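Long-range contacts in chorismate synthase (Campylobacter jejuni, PDB 1SQ1), which probably catalyses the last step of the shikimate pathway, eliminating phosphate from 5-enolpyruvylshikimate-3-phosphate to give chorismate with the help of reduced FMN: residues D201-A205 against F292-P296; V160-K164 against C180-K184. All blocks are in the same frame, centred on the assembly; numbering follows the deposited sequence.

Contact 1: D201-A205 against F292-P296; sequences DSVGA and FKPTP. With SO4 (sulfate ion), chain B.
Two extended backbones run antiparallel here, their end-to-end directions 170° apart, and bury 301 Å² between them. Phe292, the last residue of strand 286-292, forms a hydrogen-bonded antiparallel pair with Ala205, the first of strand 205-212: Phe292 N gives to Ala205 O at 2.7 Å, Ala205 N gives to Phe292 O at 2.9 Å, and the CA atoms stand 5.0 Å apart. The Phe292 ring (chi1 m) leads away from 201-205 and packs on Ile237 and Val240, apolar neighbours suited to a large aromatic. Phe292 O also lies 3.2 Å from Gly204 CA, where a CB would clash with that oxygen, so glycine fits. Lys293 turns its CB away; its long chain, chi1 p and the rest t, carries NZ to a weak hydrogen bond with O3 of a sulfate, 3.0 Å, an ion probably from the crystallisation liquor, also hydrogen-bonded by Ala239 N of this chain and Gly278 N of the second subunit. Residues 293-296 belong to the predicted FMN site, so the contact probably joins part of that site to the ends of neighbouring strands 205-212 and 286-292 of the antiparallel sheet that also holds 148-156 and 240-245. At Pro294 the ladder has stopped: a ring without an amide hydrogen lies over the backbone of 203-204, its CA 3.9 Å from Gly204 CA and its CB 3.5 Å from Gly204 N. Thr295 accepts at its carbonyl O a 2.7 Å hydrogen bond from Ser202 OG, whose chi1 is p; Thr295 OG1 itself bonds to Asp321 O.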
ATOM      1  N   ASP A 201     -20.469 -34.628 -13.054  1.00 69.44           N
ATOM      2  CA  ASP A 201     -20.390 -33.320 -13.697  1.00 68.59           C
ATOM      3  C   ASP A 201     -20.624 -32.275 -12.608  1.00 68.88           C
ATOM      4  O   ASP A 201     -20.784 -32.620 -11.434  1.00 69.32           O
ATOM      5  CB  ASP A 201     -21.464 -33.204 -14.790  1.00 67.49           C
ATOM      6  CG  ASP A 201     -21.162 -32.114 -15.802  1.00 68.58           C
ATOM      7  OD1 ASP A 201     -22.019 -31.888 -16.694  1.00 66.37           O
ATOM      8  OD2 ASP A 201     -20.071 -31.495 -15.711  1.00 67.50           O
ATOM      9  N   SER A 202     -20.640 -31.001 -12.984  1.00 67.78           N
ATOM     10  CA  SER A 202     -20.862 -29.940 -12.013  1.00 66.69           C
ATOM     11  C   SER A 202     -21.913 -28.977 -12.551  1.00 66.85           C
ATOM     12  O   SER A 202     -22.351 -29.108 -13.700  1.00 66.94           O
ATOM     13  CB  SER A 202     -19.563 -29.188 -11.757  1.00 65.50           C
ATOM     14  OG  SER A 202     -19.153 -28.512 -12.931  1.00 67.55           O
ATOM     15  N   VAL A 203     -22.317 -28.016 -11.720  1.00 65.73           N
ATOM     16  CA  VAL A 203     -23.318 -27.025 -12.115  1.00 64.97           C
ATOM     17  C   VAL A 203     -23.100 -25.692 -11.418  1.00 64.20           C
ATOM     18  O   VAL A 203     -22.714 -25.661 -10.256  1.00 64.25           O
ATOM     19  CB  VAL A 203     -24.742 -27.505 -11.786  1.00 64.59           C
ATOM     20  CG1 VAL A 203     -24.831 -27.858 -10.322  1.00 64.90           C
ATOM     21  CG2 VAL A 203     -25.751 -26.418 -12.138  1.00 63.76           C
ATOM     22  N   GLY A 204     -23.359 -24.599 -12.133  1.00 63.80           N
ATOM     23  CA  GLY A 204     -23.192 -23.272 -11.559  1.00 63.80           C
ATOM     24  C   GLY A 204     -24.250 -22.931 -10.521  1.00 63.29           C
ATOM     25  O   GLY A 204     -25.118 -23.755 -10.225  1.00 64.45           O
ATOM     26  N   ALA A 205     -24.172 -21.721  -9.965  1.00 61.68           N
ATOM     27  CA  ALA A 205     -25.127 -21.251  -8.953  1.00 59.47           C
ATOM     28  C   ALA A 205     -25.101 -19.726  -8.794  1.00 57.50           C
ATOM     29  O   ALA A 205     -24.090 -19.089  -9.071  1.00 56.75           O
ATOM     30  CB  ALA A 205     -24.838 -21.918  -7.613  1.00 57.51           C
ATOM     31  N   PHE A 292     -21.733 -17.954  -9.505  1.00 51.93           N
ATOM     32  CA  PHE A 292     -20.704 -18.963  -9.588  1.00 53.71           C
ATOM     33  C   PHE A 292     -20.865 -19.876 -10.803  1.00 56.27           C
ATOM     34  O   PHE A 292     -21.977 -20.287 -11.159  1.00 57.39           O
ATOM     35  CB  PHE A 292     -20.713 -19.818  -8.326  1.00 51.81           C
ATOM     36  CG  PHE A 292     -20.220 -19.106  -7.099  1.00 51.35           C
ATOM     37  CD1 PHE A 292     -20.988 -18.117  -6.489  1.00 50.34           C
ATOM     38  CD2 PHE A 292     -19.012 -19.469  -6.519  1.00 48.37           C
ATOM     39  CE1 PHE A 292     -20.560 -17.500  -5.331  1.00 51.33           C
ATOM     40  CE2 PHE A 292     -18.573 -18.858  -5.358  1.00 50.37           C
ATOM     41  CZ  PHE A 292     -19.350 -17.874  -4.757  1.00 52.15           C
ATOM     42  N   LYS A 293     -19.741 -20.204 -11.433  1.00 56.86           N
ATOM     43  CA  LYS A 293     -19.759 -21.088 -12.589  1.00 57.55           C
ATOM     44  C   LYS A 293     -19.646 -22.510 -12.067  1.00 58.68           C
ATOM     45  O   LYS A 293     -19.336 -22.722 -10.890  1.00 59.23           O
ATOM     46  CB  LYS A 293     -18.574 -20.792 -13.508  1.00 56.18           C
ATOM     47  CG  LYS A 293     -17.234 -21.331 -13.011  1.00 54.41           C
ATOM     48  CD  LYS A 293     -16.086 -21.001 -13.974  1.00 52.41           C
ATOM     49  CE  LYS A 293     -14.777 -21.630 -13.505  1.00 53.31           C
ATOM     50  NZ  LYS A 293     -13.722 -21.529 -14.543  1.00 54.76           N
ATOM     51  N   PRO A 294     -19.915 -23.504 -12.924  1.00 59.43           N
ATOM     52  CA  PRO A 294     -19.807 -24.884 -12.456  1.00 61.49           C
ATOM     53  C   PRO A 294     -18.352 -25.250 -12.182  1.00 64.03           C
ATOM     54  O   PRO A 294     -17.442 -24.871 -12.926  1.00 64.01           O
ATOM     55  CB  PRO A 294     -20.418 -25.690 -13.599  1.00 60.00           C
ATOM     56  CG  PRO A 294     -20.195 -24.816 -14.793  1.00 60.26           C
ATOM     57  CD  PRO A 294     -20.516 -23.453 -14.265  1.00 58.51           C
ATOM     58  N   THR A 295     -18.149 -25.973 -11.088  1.00 67.45           N
ATOM     59  CA  THR A 295     -16.834 -26.431 -10.655  1.00 71.25           C
ATOM     60  C   THR A 295     -16.072 -27.054 -11.817  1.00 73.11           C
ATOM     61  O   THR A 295     -16.591 -27.936 -12.499  1.00 74.17           O
ATOM     62  CB  THR A 295     -16.983 -27.498  -9.578  1.00 72.87           C
ATOM     63  OG1 THR A 295     -18.201 -27.276  -8.854  1.00 73.59           O
ATOM     64  CG2 THR A 295     -15.809 -27.450  -8.630  1.00 74.96           C
ATOM     65  N   PRO A 296     -14.820 -26.623 -12.045  1.00 74.93           N
ATOM     66  CA  PRO A 296     -14.002 -27.159 -13.144  1.00 75.52           C
ATOM     67  C   PRO A 296     -13.647 -28.641 -12.981  1.00 75.53           C
ATOM     68  O   PRO A 296     -12.908 -29.019 -12.066  1.00 75.13           O
ATOM     69  CB  PRO A 296     -12.768 -26.265 -13.116  1.00 75.27           C
ATOM     70  CG  PRO A 296     -12.612 -25.992 -11.647  1.00 74.82           C
ATOM     71  CD  PRO A 296     -14.041 -25.682 -11.221  1.00 74.23           C
TER
HETATM   72  S   SO4 B 401     -12.017 -18.947 -11.595  1.00 69.29           S
HETATM   73  O1  SO4 B 401     -11.496 -20.186 -10.977  1.00 65.98           O
HETATM   74  O2  SO4 B 401     -10.903 -18.148 -12.173  1.00 70.16           O
HETATM   75  O3  SO4 B 401     -12.968 -19.285 -12.674  1.00 70.00           O
HETATM   76  O4  SO4 B 401     -12.700 -18.137 -10.566  1.00 70.37           O

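Contact 2: V160-K164 against C180-K184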
ATOM      1  N   VAL A 160     -33.803 -20.771 -11.394  1.00 64.14           N
ATOM      2  CA  VAL A 160     -33.459 -19.497 -10.772  1.00 64.30           C
ATOM      3  C   VAL A 160     -34.674 -18.799 -10.141  1.00 65.45           C
ATOM      4  O   VAL A 160     -35.553 -18.307 -10.849  1.00 65.69           O
ATOM      5  CB  VAL A 160     -32.801 -18.559 -11.805  1.00 62.96           C
ATOM      6  CG1 VAL A 160     -32.133 -17.396 -11.101  1.00 63.59           C
ATOM      7  CG2 VAL A 160     -31.792 -19.330 -12.620  1.00 61.45           C
ATOM      8  N   SER A 161     -34.714 -18.753  -8.809  1.00 66.55           N
ATOM      9  CA  SER A 161     -35.829 -18.124  -8.110  1.00 68.73           C
ATOM     10  C   SER A 161     -36.176 -16.770  -8.678  1.00 70.46           C
ATOM     11  O   SER A 161     -35.312 -15.907  -8.826  1.00 71.05           O
ATOM     12  CB  SER A 161     -35.529 -17.937  -6.623  1.00 68.55           C
ATOM     13  OG  SER A 161     -36.464 -17.019  -6.044  1.00 66.76           O
ATOM     14  N   ASN A 162     -37.453 -16.576  -8.982  1.00 71.40           N
ATOM     15  CA  ASN A 162     -37.896 -15.305  -9.520  1.00 73.26           C
ATOM     16  C   ASN A 162     -38.728 -14.553  -8.473  1.00 73.84           C
ATOM     17  O   ASN A 162     -39.827 -14.076  -8.757  1.00 76.00           O
ATOM     18  CB  ASN A 162     -38.701 -15.541 -10.797  1.00 74.25           C
ATOM     19  CG  ASN A 162     -39.976 -16.322 -10.539  1.00 76.60           C
ATOM     20  OD1 ASN A 162     -40.036 -17.136  -9.608  1.00 76.42           O
ATOM     21  ND2 ASN A 162     -41.003 -16.090 -11.367  1.00 76.34           N
ATOM     22  N   LEU A 163     -38.191 -14.466  -7.257  1.00 74.92           N
ATOM     23  CA  LEU A 163     -38.840 -13.749  -6.165  1.00 75.68           C
ATOM     24  C   LEU A 163     -38.218 -12.366  -6.035  1.00 77.39           C
ATOM     25  O   LEU A 163     -37.269 -12.024  -6.739  1.00 77.16           O
ATOM     26  CB  LEU A 163     -38.646 -14.488  -4.837  1.00 75.23           C
ATOM     27  CG  LEU A 163     -39.701 -15.468  -4.315  1.00 73.47           C
ATOM     28  CD1 LEU A 163     -39.979 -16.558  -5.340  1.00 74.09           C
ATOM     29  CD2 LEU A 163     -39.194 -16.075  -3.022  1.00 71.50           C
ATOM     30  N   LYS A 164     -38.750 -11.575  -5.114  1.00 80.06           N
ATOM     31  CA  LYS A 164     -38.239 -10.236  -4.871  1.00 82.34           C
ATOM     32  C   LYS A 164     -37.001 -10.311  -3.979  1.00 83.02           C
ATOM     33  O   LYS A 164     -36.908 -11.173  -3.106  1.00 80.78           O
ATOM     34  CB  LYS A 164     -39.316  -9.385  -4.202  1.00 84.53           C
ATOM     35  CG  LYS A 164     -40.383  -8.859  -5.151  1.00 86.83           C
ATOM     36  CD  LYS A 164     -39.815  -7.720  -5.985  1.00 90.28           C
ATOM     37  CE  LYS A 164     -40.884  -7.001  -6.797  1.00 91.43           C
ATOM     38  NZ  LYS A 164     -40.294  -5.854  -7.553  1.00 92.23           N
ATOM     39  N   CYS A 180     -30.737 -22.443   0.569  1.00 65.11           N
ATOM     40  CA  CYS A 180     -31.793 -22.026  -0.347  1.00 65.08           C
ATOM     41  C   CYS A 180     -32.547 -20.807   0.195  1.00 65.24           C
ATOM     42  O   CYS A 180     -32.838 -20.743   1.385  1.00 65.69           O
ATOM     43  CB  CYS A 180     -32.770 -23.189  -0.556  1.00 65.59           C
ATOM     44  SG  CYS A 180     -34.160 -22.840  -1.675  1.00 64.46           S
ATOM     45  N   LEU A 181     -32.858 -19.851  -0.681  1.00 65.83           N
ATOM     46  CA  LEU A 181     -33.592 -18.632  -0.302  1.00 66.30           C
ATOM     47  C   LEU A 181     -35.025 -18.625  -0.843  1.00 66.15           C
ATOM     48  O   LEU A 181     -35.788 -17.697  -0.581  1.00 65.55           O
ATOM     49  CB  LEU A 181     -32.864 -17.376  -0.810  1.00 65.44           C
ATOM     50  CG  LEU A 181     -31.494 -17.044  -0.213  1.00 64.64           C
ATOM     51  CD1 LEU A 181     -30.919 -15.819  -0.899  1.00 64.41           C
ATOM     52  CD2 LEU A 181     -31.633 -16.804   1.277  1.00 63.65           C
ATOM     53  N   ASP A 182     -35.371 -19.653  -1.610  1.00 67.49           N
ATOM     54  CA  ASP A 182     -36.705 -19.797  -2.187  1.00 69.43           C
ATOM     55  C   ASP A 182     -37.139 -21.231  -1.887  1.00 71.72           C
ATOM     56  O   ASP A 182     -36.774 -22.157  -2.604  1.00 73.27           O
ATOM     57  CB  ASP A 182     -36.668 -19.574  -3.706  1.00 68.39           C
ATOM     58  CG  ASP A 182     -38.042 -19.273  -4.282  1.00 69.04           C
ATOM     59  OD1 ASP A 182     -38.180 -19.153  -5.517  1.00 68.60           O
ATOM     60  OD2 ASP A 182     -38.992 -19.142  -3.493  1.00 70.36           O
ATOM     61  N   PRO A 183     -37.922 -21.431  -0.816  1.00 73.51           N
ATOM     62  CA  PRO A 183     -38.410 -22.754  -0.401  1.00 73.72           C
ATOM     63  C   PRO A 183     -39.184 -23.545  -1.455  1.00 73.35           C
ATOM     64  O   PRO A 183     -39.325 -24.765  -1.347  1.00 72.26           O
ATOM     65  CB  PRO A 183     -39.255 -22.436   0.834  1.00 74.32           C
ATOM     66  CG  PRO A 183     -39.753 -21.041   0.553  1.00 74.57           C
ATOM     67  CD  PRO A 183     -38.515 -20.370   0.018  1.00 74.47           C
ATOM     68  N   LYS A 184     -39.672 -22.847  -2.475  1.00 73.76           N
ATOM     69  CA  LYS A 184     -40.430 -23.480  -3.547  1.00 73.99           C
ATOM     70  C   LYS A 184     -39.503 -24.187  -4.548  1.00 73.38           C
ATOM     71  O   LYS A 184     -39.936 -25.068  -5.301  1.00 74.34           O
ATOM     72  CB  LYS A 184     -41.284 -22.426  -4.262  1.00 75.24           C
ATOM     73  CG  LYS A 184     -42.008 -22.924  -5.509  1.00 78.82           C
ATOM     74  CD  LYS A 184     -42.985 -24.069  -5.219  1.00 79.98           C
ATOM     75  CE  LYS A 184     -43.727 -24.480  -6.494  1.00 79.97           C
ATOM     76  NZ  LYS A 184     -44.824 -25.458  -6.263  1.00 79.66           N
TER
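A single side-chain hydrogen bond carries the polar part of this small contact, which buries 151 Å². Ser161 OG donates to Asp182 OD1 at 2.8 Å. Both CA-to-CB bonds point toward the opposing segment and both chi1 angles are t, so a short hydroxyl and a short carboxylate together span backbones whose CA atoms come no closer than 6.2 Å, too far for a direct backbone ladder. Serine is apt because its hydroxyl can give and accept at once: the same OG receives a weak hydrogen bond from Leu163 N, 3.3 Å away, two residues on, consistent with the bend of 161-163 around the serine hydroxyl.

The van der Waals part falls to Leu163. Its CB points toward the other segment, and its methyl CD2 abuts the carboxylate oxygen Asp182 OD2 at 3.1 Å, a tight approach, and lies 4.5 Å from Leu181 O; the isobutyl group thus packs beside the carboxylate. The CA-to-CB bond of Leu181 points sideways, and its side chain packs on Phe168, Phe170 and Ala173, where a branched apolar chain fits among neighbours of the same kind.

Backbone hydrogen bonds of Ser161 with Phe154 and of Leu181 with Val153 tie both segments to strand 148-156. The contact therefore closes the base of an excursion that leaves the edge strand 159-160, includes helix 170-175 and returns just ahead of helix 186-198: plain structural packing between two loops beside the antiparallel sheet, away from the predicted cofactor sites.

How the contacts relate
Contact 2 closes before contact 1 opens, so the two follow in series along the chain, with helix 186-198 leading from the 180-184 loop to the 201-205 loop. Their centres are 19 Å apart and their nearest atoms about 8 Å, without touching. Both lie at one antiparallel sheet: contact 2 beside 159-160, one of its outermost strands, whereas contact 1 sits where strand 205-212 begins beside the end of 286-292; strand 148-156 separates 159-160 from 205-212. Contact 1 reaches the predicted FMN site and packs extensively against the second subunit of the tetramer; contact 2 fastens loops farther from that chemistry, where only Val160 reaches the partner.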